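Side-chain contact in aminotransferase (Neisseria meningitidis Z2491, PDB 3JTX), which probably transfers amino groups between amino acids and keto acids, using pyridoxal phosphate carried as a Schiff base on an active-site lysine: residues Ser276-Ser279 / Ile280-Arg284. Numbering follows the deposited sequence.
Sequences SAMS and IPVQR
At the N-terminus of helix 280-291, where the loop that follows helix 261-274 runs into its first turn, M278 and S279 fold against V282 and Q283. The helix starts with a backbone bond from Q283 N to S279 O (2.9 Å). The side chain of the same residue reaches back along the loop: Q283 NE2 donates to M278 O over 2.9 Å, a fairly straight bond (N-H...O 163°) with the carbonyl oxygen close to the amide plane of Q283 and the donor tilted somewhat from the carbonyl plane of M278. The other end of this amide, OE1, accepts from the backbone N of L68, so both of its polar atoms are engaged and its flip is settled. On the aliphatic part of the same side chain, the selenium of selenomethionine M278 lies against Q283 CG at 3.6 Å. With CG anti to the backbone N (chi1 -170°), the M278 chain runs out beside the helix before turning about the CG-SE bond; short of that turn its CG meets V282 CG1 at 3.8 Å, the two side chains crossing nearly at right angles. L71 of helix 69-82 touches both M278 and Q283. S279 occupies the N-cap position of the helix, in a protein of the class I and II aminotransferase family, whose PLP-dependent members typically work as dimers, yet its hydroxyl makes no capping bond. Instead OG, anti to the backbone N (chi1 177°), swings over the ring of P281, 3.4 Å from CD, and forms a weak hydrogen bond to the carbonyl of G251 in the second subunit, which places this helix start at the dimer interface. S279 CB, meanwhile, packs on the other methyl of V282, CG2, at 3.7 Å.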
# COMPACT_ATOMS: atom_id res chain seq x y z
N SER A 276 4.49 -2.03 1.72
CA SER A 276 3.99 -2.41 0.39
C SER A 276 4.61 -3.71 -0.16
O SER A 276 4.84 -3.85 -1.35
CB SER A 276 4.15 -1.23 -0.57
OG SER A 276 5.42 -0.57 -0.45
N ALA A 277 4.84 -4.67 0.73
CA ALA A 277 5.31 -6.00 0.40
C ALA A 277 4.13 -6.83 -0.13
O ALA A 277 3.01 -6.71 0.37
CB ALA A 277 5.92 -6.66 1.65
N MSE A 278 4.38 -7.67 -1.13
CA MSE A 278 3.31 -8.42 -1.81
C MSE A 278 3.06 -9.80 -1.23
O MSE A 278 3.96 -10.63 -1.17
CB MSE A 278 3.66 -8.57 -3.29
CG MSE A 278 2.53 -9.11 -4.15
SE MSE A 278 3.01 -9.24 -6.02
CE MSE A 278 2.96 -7.31 -6.41
N SER A 279 1.80 -10.07 -0.82
CA SER A 279 1.36 -11.41 -0.46
C SER A 279 2.00 -12.49 -1.33
O SER A 279 1.94 -12.41 -2.56
CB SER A 279 -0.17 -11.46 -0.63
OG SER A 279 -0.69 -12.73 -0.36
N ILE A 280 2.59 -13.53 -0.74
CA ILE A 280 3.27 -14.53 -1.56
C ILE A 280 2.31 -15.19 -2.58
O ILE A 280 2.66 -15.31 -3.76
CB ILE A 280 4.07 -15.54 -0.72
CG1 ILE A 280 5.24 -14.80 -0.04
CG2 ILE A 280 4.65 -16.63 -1.63
CD1 ILE A 280 5.98 -15.59 1.03
N PRO A 281 1.10 -15.60 -2.15
CA PRO A 281 0.16 -16.11 -3.17
C PRO A 281 -0.15 -15.14 -4.31
O PRO A 281 -0.33 -15.58 -5.45
CB PRO A 281 -1.10 -16.43 -2.36
CG PRO A 281 -0.56 -16.79 -0.99
CD PRO A 281 0.59 -15.81 -0.79
N VAL A 282 -0.17 -13.84 -4.04
CA VAL A 282 -0.31 -12.85 -5.12
C VAL A 282 0.94 -12.80 -6.01
O VAL A 282 0.82 -12.67 -7.24
CB VAL A 282 -0.64 -11.46 -4.56
CG1 VAL A 282 -0.67 -10.42 -5.66
CG2 VAL A 282 -2.01 -11.52 -3.83
N GLN A 283 2.12 -12.95 -5.41
CA GLN A 283 3.34 -13.10 -6.18
C GLN A 283 3.31 -14.32 -7.10
O GLN A 283 3.72 -14.25 -8.26
CB GLN A 283 4.57 -13.18 -5.27
CG GLN A 283 4.86 -11.92 -4.45
CD GLN A 283 6.25 -11.97 -3.83
OE1 GLN A 283 7.24 -12.21 -4.54
NE2 GLN A 283 6.33 -11.73 -2.52
N ARG A 284 2.81 -15.44 -6.59
CA ARG A 284 2.70 -16.66 -7.39
C ARG A 284 1.74 -16.49 -8.58
O ARG A 284 2.03 -16.92 -9.70
CB ARG A 284 2.26 -17.84 -6.52
CG ARG A 284 3.18 -18.14 -5.34
CD ARG A 284 4.38 -18.96 -5.70
NE ARG A 284 5.21 -19.20 -4.53
CZ ARG A 284 6.53 -19.32 -4.54
NH1 ARG A 284 7.21 -19.25 -5.69
NH2 ARG A 284 7.18 -19.51 -3.41